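PDB 4AIP: Fe-regulated protein B from Neisseria meningitidis, which imports iron across the outer membrane as a TonB-dependent transporter, and may accept siderophore-bound iron. Local coordinates for residues F394-F399 with Y432-P437; A302-T307 with R337-D342; T470-T475 with R520-I525. All coordinates share one frame; numbering follows the deposited sequence.

Contact 1 of 3, residues F394-F399 with Y432-P437; sequences FLNSKF and YKLSNP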
# COMPACT_ATOMS: atom_id res chain seq x y z
N PHE B 394 15.51 16.21 19.98
CA PHE B 394 16.69 16.01 20.84
C PHE B 394 16.27 15.71 22.23
O PHE B 394 15.27 16.23 22.67
CB PHE B 394 17.65 17.16 20.79
CG PHE B 394 18.38 17.26 19.50
CD1 PHE B 394 19.44 16.45 19.23
CD2 PHE B 394 17.97 18.15 18.52
CE1 PHE B 394 20.09 16.56 18.06
CE2 PHE B 394 18.64 18.23 17.33
CZ PHE B 394 19.67 17.45 17.10
N LEU B 395 17.00 14.82 22.90
CA LEU B 395 16.49 14.20 24.14
C LEU B 395 17.26 14.24 25.47
O LEU B 395 16.78 13.73 26.45
CB LEU B 395 16.08 12.75 23.86
CG LEU B 395 14.97 12.42 22.88
CD1 LEU B 395 14.93 10.95 22.76
CD2 LEU B 395 13.62 12.92 23.29
N ASN B 396 18.54 14.57 25.44
CA ASN B 396 19.15 15.72 26.05
C ASN B 396 18.73 16.14 27.44
O ASN B 396 19.44 15.97 28.41
CB ASN B 396 18.82 16.87 25.13
CG ASN B 396 19.98 17.60 24.76
OD1 ASN B 396 20.91 17.70 25.52
ND2 ASN B 396 19.96 18.13 23.57
N SER B 397 17.56 16.72 27.50
CA SER B 397 17.03 17.25 28.72
C SER B 397 16.64 16.08 29.60
O SER B 397 16.29 16.27 30.77
CB SER B 397 15.82 18.13 28.40
OG SER B 397 15.17 17.67 27.22
N LYS B 398 16.74 14.87 29.06
CA LYS B 398 16.20 13.69 29.75
C LYS B 398 17.28 12.70 30.20
O LYS B 398 16.99 11.68 30.84
CB LYS B 398 15.11 13.03 28.90
CG LYS B 398 13.82 13.83 28.82
CD LYS B 398 12.80 13.08 27.96
CE LYS B 398 11.37 13.59 28.13
NZ LYS B 398 10.47 12.41 27.88
N PHE B 399 18.53 13.05 29.82
CA PHE B 399 19.75 12.34 30.16
C PHE B 399 19.79 12.22 31.67
O PHE B 399 19.51 13.20 32.36
CB PHE B 399 20.94 13.16 29.68
CG PHE B 399 22.24 12.82 30.37
CD1 PHE B 399 22.58 13.41 31.61
CD2 PHE B 399 23.14 11.95 29.78
CE1 PHE B 399 23.79 13.11 32.25
CE2 PHE B 399 24.36 11.65 30.41
CZ PHE B 399 24.68 12.24 31.66
N TYR B 432 23.08 21.79 27.32
CA TYR B 432 23.35 21.87 25.89
C TYR B 432 22.08 22.05 25.16
O TYR B 432 21.00 21.49 25.51
CB TYR B 432 23.97 20.62 25.36
CG TYR B 432 25.45 20.65 25.44
CD1 TYR B 432 26.19 21.38 24.51
CD2 TYR B 432 26.12 19.98 26.47
CE1 TYR B 432 27.59 21.41 24.58
CE2 TYR B 432 27.51 20.02 26.54
CZ TYR B 432 28.24 20.73 25.58
OH TYR B 432 29.62 20.75 25.65
N LYS B 433 22.21 22.82 24.11
CA LYS B 433 21.16 22.93 23.14
C LYS B 433 21.73 22.39 21.85
O LYS B 433 22.68 22.95 21.26
CB LYS B 433 20.76 24.40 22.95
CG LYS B 433 20.64 25.16 24.28
CD LYS B 433 21.37 26.54 24.20
CE LYS B 433 20.42 27.56 23.48
NZ LYS B 433 21.13 28.88 23.28
N LEU B 434 21.14 21.30 21.41
CA LEU B 434 21.75 20.55 20.35
C LEU B 434 21.17 20.90 19.01
O LEU B 434 20.02 21.26 18.92
CB LEU B 434 21.63 19.06 20.63
CG LEU B 434 22.19 18.58 21.96
CD1 LEU B 434 21.88 17.10 22.14
CD2 LEU B 434 23.71 18.77 22.00
N SER B 435 22.00 20.75 17.98
CA SER B 435 21.63 20.98 16.59
C SER B 435 21.95 19.72 15.80
O SER B 435 22.74 18.87 16.24
CB SER B 435 22.44 22.14 16.01
OG SER B 435 23.41 22.57 16.93
N ASN B 436 21.35 19.61 14.62
CA ASN B 436 21.65 18.53 13.69
C ASN B 436 23.13 18.53 13.36
O ASN B 436 23.65 19.58 13.02
CB ASN B 436 20.92 18.75 12.38
CG ASN B 436 19.43 18.55 12.48
OD1 ASN B 436 18.88 18.18 13.50
ND2 ASN B 436 18.77 18.79 11.37
N PRO B 437 23.81 17.37 13.47
CA PRO B 437 25.22 17.28 13.07
C PRO B 437 25.34 17.31 11.58
O PRO B 437 24.48 16.79 10.87
CB PRO B 437 25.67 15.89 13.56
CG PRO B 437 24.60 15.35 14.38
CD PRO B 437 23.32 16.09 14.00
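Asn436 hydrogen-bonds through ND2 to Glu388 OE2, near the end of strand 376-390, while its other amide atom comes to the far end of the Phe394 ring, Asn436 OD1 lying 3.8 Å from Phe394 CZ. The two side chains cross at about a right angle, with amide and ring planes 46° apart. Phe394 CZ also abuts the peptide that links Ser435 to Asn436, approaching Ser435 C to 3.5 Å. The ring therefore reaches along the 432-437 backbone rather than stopping at a single side chain. One face is taken by Leu434, whose CB sits 3.9 Å from the Phe394 ring centroid in a CH-pi contact. The methylene stands only 19° off the ring normal, displaced toward the rim on the side of Phe394 CD1. With CG of Phe394 beside the backbone N and anti to the carbonyl carbon (chi1 -71°), the ring is carried across to this partner. No hydrogen bond joins the two segments, so the interface is one of aromatic and aliphatic packing. Asn396 approaches Leu434 from the opposite direction, but its amide is modelled too close to the leucine and its placement is doubtful. Phe394 packs in addition on Asn236 of the second subunit. The contact thus brings together the two flanks of the long loop between strands 376-390 and 438-452, on either side of helix 420-431, an elaborated connection consistent with the extracellular loops of TonB-dependent receptor barrels.

Contact 2 of 3, residues A302-T307 with R337-D342; sequences AYRETT and RYSADD
Ala302 starts the contact with its methyl group against the turning chain, CB lying 3.7 Å from Asp341 O. At Tyr303 the backbone carbonyl accepts a nearly straight bond from Ala340 N (3.0 Å from Tyr303 O), and the CB atoms of Tyr303 and Ala340 touch. The phenol ring, swung anti to its own nitrogen (chi1 -180°), meets Tyr338 edge to edge at 4.2 Å between the two CE2 atoms, and it also packs on Arg276, which binds L-glutamate in another structure of this protein, and on Pro354 of the third subunit. Arg304 bends at chi2 and chi3 to lay its guanidinium beneath Arg337 NH2, the two planes being 19° apart. Both arginines gather round Asp342: Arg337 grips it end-on, NH1 standing 2.8 Å from Asp342 OD2 and NH2 bonding to OD1, whereas Arg304 NH2 adds a longer salt bridge, 3.6 Å from Asp342 OD1. Ser339 OG reaches Asp342 OD1 at 2.6 Å from the face opposite Arg337 NH2. The same hydroxyl accepts a weak bond from Arg304 NH2. The shared carboxylate would be expected to offset the two neighbouring positive charges. Strands 302-318 and 325-339 form an antiparallel hairpin of the transmembrane beta-barrel, and Ala340 to Asp342 follow the second strand as a loop. Within these segments Glu305 and Tyr338 form a hydrogen-bonded pair, with 2.8 Å both from Glu305 N to Tyr338 O and from Tyr338 N to Glu305 O. Their side chains run alongside each other, Glu305 CG against Tyr338 CD2. Thr306 pairs next with Arg337, at a non-hydrogen-bonded position.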
# COMPACT_ATOMS: atom_id res chain seq x y z
N ALA B 302 9.59 -4.72 16.53
CA ALA B 302 8.57 -3.72 16.24
C ALA B 302 8.58 -3.50 14.76
O ALA B 302 9.61 -3.74 14.13
CB ALA B 302 8.95 -2.47 16.93
N TYR B 303 7.47 -3.07 14.18
CA TYR B 303 7.46 -2.72 12.77
C TYR B 303 8.46 -1.58 12.39
O TYR B 303 8.59 -0.55 13.09
CB TYR B 303 6.06 -2.34 12.34
CG TYR B 303 5.98 -1.98 10.87
CD1 TYR B 303 6.00 -2.96 9.88
CD2 TYR B 303 5.97 -0.62 10.48
CE1 TYR B 303 5.89 -2.61 8.50
CE2 TYR B 303 5.92 -0.26 9.12
CZ TYR B 303 5.86 -1.26 8.14
OH TYR B 303 5.78 -0.84 6.78
N ARG B 304 9.13 -1.75 11.27
CA ARG B 304 10.18 -0.87 10.86
C ARG B 304 10.22 -0.71 9.37
O ARG B 304 10.00 -1.70 8.63
CB ARG B 304 11.48 -1.49 11.29
CG ARG B 304 12.53 -0.49 11.56
CD ARG B 304 13.34 -0.87 12.69
NE ARG B 304 12.57 -0.52 13.88
CZ ARG B 304 12.51 -1.27 14.96
NH1 ARG B 304 13.18 -2.34 14.92
NH2 ARG B 304 11.82 -0.97 16.04
N GLU B 305 10.48 0.51 8.91
CA GLU B 305 10.84 0.70 7.49
C GLU B 305 12.18 1.38 7.45
O GLU B 305 12.45 2.34 8.21
CB GLU B 305 9.81 1.55 6.70
CG GLU B 305 8.39 1.38 7.18
CD GLU B 305 7.32 2.06 6.31
OE1 GLU B 305 7.56 3.22 5.93
OE2 GLU B 305 6.24 1.44 6.08
N THR B 306 13.05 0.88 6.56
CA THR B 306 14.32 1.50 6.39
C THR B 306 14.47 1.72 4.88
O THR B 306 14.20 0.83 4.08
CB THR B 306 15.52 0.76 7.18
OG1 THR B 306 16.18 -0.16 6.34
CG2 THR B 306 15.04 -0.03 8.42
N THR B 307 14.84 2.95 4.49
CA THR B 307 14.70 3.39 3.11
C THR B 307 15.94 4.13 2.58
O THR B 307 16.59 4.92 3.30
CB THR B 307 13.51 4.36 3.02
OG1 THR B 307 12.47 3.90 3.89
CG2 THR B 307 12.99 4.39 1.64
N ARG B 337 15.16 5.81 8.77
CA ARG B 337 14.61 4.81 9.62
C ARG B 337 13.30 5.31 10.22
O ARG B 337 13.20 6.39 10.84
CB ARG B 337 15.60 4.35 10.69
CG ARG B 337 15.05 3.33 11.63
CD ARG B 337 15.90 3.29 12.87
NE ARG B 337 15.51 2.23 13.79
CZ ARG B 337 14.68 2.40 14.81
NH1 ARG B 337 14.15 3.60 15.06
NH2 ARG B 337 14.41 1.38 15.59
N TYR B 338 12.29 4.50 10.00
CA TYR B 338 11.00 4.69 10.63
C TYR B 338 10.66 3.47 11.51
O TYR B 338 10.73 2.31 11.07
CB TYR B 338 9.92 4.86 9.56
CG TYR B 338 8.54 4.84 10.15
CD1 TYR B 338 7.98 5.99 10.77
CD2 TYR B 338 7.82 3.66 10.17
CE1 TYR B 338 6.69 5.94 11.36
CE2 TYR B 338 6.53 3.60 10.74
CZ TYR B 338 5.98 4.73 11.32
OH TYR B 338 4.71 4.65 11.88
N SER B 339 10.25 3.73 12.73
CA SER B 339 9.79 2.69 13.60
C SER B 339 8.42 3.06 14.10
O SER B 339 8.19 4.22 14.44
CB SER B 339 10.75 2.58 14.76
OG SER B 339 10.09 2.02 15.89
N ALA B 340 7.51 2.07 14.14
CA ALA B 340 6.13 2.31 14.62
C ALA B 340 6.04 2.47 16.14
O ALA B 340 5.10 3.08 16.62
CB ALA B 340 5.18 1.20 14.18
N ASP B 341 6.97 1.87 16.87
CA ASP B 341 7.04 2.08 18.29
C ASP B 341 8.46 1.89 18.75
O ASP B 341 9.03 0.80 18.57
CB ASP B 341 6.12 1.13 19.05
CG ASP B 341 6.16 1.38 20.55
OD1 ASP B 341 6.54 2.52 20.96
OD2 ASP B 341 5.80 0.43 21.31
N ASP B 342 9.03 2.93 19.38
CA ASP B 342 10.42 2.81 19.85
C ASP B 342 10.59 2.71 21.37
O ASP B 342 11.69 2.99 21.86
CB ASP B 342 11.31 3.90 19.23
CG ASP B 342 12.04 3.43 17.98
OD1 ASP B 342 11.98 2.22 17.65
OD2 ASP B 342 12.68 4.27 17.32

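Contact 3 of 3, residues T470-T475 with R520-I525; sequences THDGKT and RGIISI
His471 presents the edge of its imidazole to the 520-525 backbone, where Ile522 CA and Ile523 N lie near the ring plane. Beside it a water bridges the segments, accepting from His471 N at 3.0 Å and donating to Ile523 O at 3.1 Å. The second flat group, the Asp472 carboxylate, is held by three donors. Asp472 OD1 is met on the syn side by Thr470 OG1, at 2.7 Å, and from the opposite face by Lys474 N, 3.1 Å away, which closes an Asx turn. Asp472 OD2 receives Ser524 OG across the contact at 3.0 Å, from its syn side and 25° out of plane. These bonds fix the rotation of the carboxylate. They act within a type I turn, Thr470 to Gly473, in the tight connection between barrel strands 455-469 and 475-490; its partner, strand 522-525, belongs to the longer loop between strands 495-506 and 532-544 and pairs in parallel with strand 575-597. Lys474, extended beyond CG, reaches across to the end of strand 522-525, where its NZ donates to Ile525 O at 3.0 Å, and the same ammonium forms a salt bridge with Asp527. At the start of the turn, Thr470 lays CG2 against CG2 of Ile525 at 4.0 Å, and its CB lies 3.6 Å from Ile523 O.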
# COMPACT_ATOMS: atom_id res chain seq x y z
N THR B 470 29.55 18.63 14.99
CA THR B 470 28.82 17.68 15.81
C THR B 470 27.55 18.27 16.45
O THR B 470 27.21 19.43 16.22
CB THR B 470 29.74 17.01 16.84
OG1 THR B 470 30.52 18.00 17.50
CG2 THR B 470 30.65 15.99 16.18
N HIS B 471 26.82 17.48 17.23
CA HIS B 471 25.48 17.92 17.66
C HIS B 471 25.46 18.96 18.76
O HIS B 471 24.40 19.52 19.05
CB HIS B 471 24.45 16.76 17.87
CG HIS B 471 24.64 15.92 19.11
ND1 HIS B 471 25.81 15.87 19.85
CD2 HIS B 471 23.80 15.03 19.69
CE1 HIS B 471 25.66 15.01 20.84
NE2 HIS B 471 24.45 14.48 20.77
N ASP B 472 26.63 19.26 19.30
CA ASP B 472 26.78 20.30 20.32
C ASP B 472 27.11 21.64 19.68
O ASP B 472 27.27 22.63 20.37
CB ASP B 472 27.86 19.92 21.34
CG ASP B 472 29.24 19.67 20.69
OD1 ASP B 472 29.35 19.49 19.42
OD2 ASP B 472 30.24 19.64 21.47
N GLY B 473 27.23 21.66 18.35
CA GLY B 473 27.59 22.86 17.61
C GLY B 473 29.08 23.01 17.35
O GLY B 473 29.50 23.97 16.63
N LYS B 474 29.89 22.10 17.90
CA LYS B 474 31.32 22.20 17.76
C LYS B 474 31.78 21.85 16.36
O LYS B 474 31.35 20.86 15.80
CB LYS B 474 32.05 21.37 18.78
CG LYS B 474 33.56 21.46 18.56
CD LYS B 474 34.35 21.28 19.84
CE LYS B 474 35.81 21.24 19.50
NZ LYS B 474 36.51 20.55 20.60
N THR B 475 32.67 22.68 15.83
CA THR B 475 33.16 22.56 14.48
C THR B 475 34.69 22.29 14.43
O THR B 475 35.46 23.01 15.06
CB THR B 475 32.78 23.83 13.75
OG1 THR B 475 31.69 23.53 12.86
CG2 THR B 475 33.93 24.39 12.92
N ARG B 520 21.85 9.78 25.70
CA ARG B 520 22.89 9.06 26.43
C ARG B 520 24.12 9.89 26.65
O ARG B 520 25.16 9.37 27.08
CB ARG B 520 23.28 7.79 25.71
CG ARG B 520 22.21 6.77 25.87
CD ARG B 520 22.75 5.48 25.42
NE ARG B 520 21.61 4.59 25.21
CZ ARG B 520 21.73 3.24 25.22
NH1 ARG B 520 22.95 2.68 25.45
NH2 ARG B 520 20.67 2.45 24.98
N GLY B 521 24.00 11.18 26.34
CA GLY B 521 25.08 12.07 26.53
C GLY B 521 25.53 12.65 25.24
O GLY B 521 25.01 12.31 24.16
N ILE B 522 26.50 13.54 25.36
CA ILE B 522 26.90 14.41 24.32
C ILE B 522 28.02 13.79 23.55
O ILE B 522 28.90 13.16 24.12
CB ILE B 522 27.35 15.73 24.93
CG1 ILE B 522 26.13 16.57 25.33
CG2 ILE B 522 28.14 16.58 23.92
CD1 ILE B 522 25.57 17.32 24.13
N ILE B 523 28.01 13.96 22.23
CA ILE B 523 29.02 13.34 21.41
C ILE B 523 29.64 14.41 20.57
O ILE B 523 28.98 15.01 19.73
CB ILE B 523 28.45 12.17 20.52
CG1 ILE B 523 27.97 11.00 21.40
CG2 ILE B 523 29.50 11.74 19.46
CD1 ILE B 523 29.12 10.15 21.99
N SER B 524 30.92 14.65 20.81
CA SER B 524 31.60 15.77 20.20
C SER B 524 32.83 15.29 19.43
O SER B 524 32.95 14.11 19.10
CB SER B 524 31.93 16.81 21.26
OG SER B 524 32.62 17.91 20.71
N ILE B 525 33.73 16.23 19.14
CA ILE B 525 34.95 15.96 18.38
C ILE B 525 36.11 16.74 19.00
O ILE B 525 35.98 17.92 19.32
CB ILE B 525 34.72 16.26 16.85
CG1 ILE B 525 35.93 15.83 16.01
CG2 ILE B 525 34.28 17.71 16.59
CD1 ILE B 525 35.69 15.89 14.52
O HOH W 1 26.98 14.50 17.36

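Overall arrangement
Contacts 1 and 3 adjoin, their centres 9 Å apart: Ser435 N lies 2.9 Å from His471 O, a probable hydrogen bond, and Tyr432 packs on Asp472, CE1 to CB at 3.6 Å. Leu434 and Ile522 also touch, so loops from three separate strand connections meet here. Contact 2 stands apart, its centre about 22 Å from that of contact 1 and about 25 Å from that of contact 3, with nearest atoms about 9 and 10 Å away. Contact 2 alone borders a known ligand site: the Tyr303 side chain lies about 3 Å from that of Arg276, the L-glutamate-binding residue, though none is bound here, and that of Glu305 about 11 Å from bound detergent.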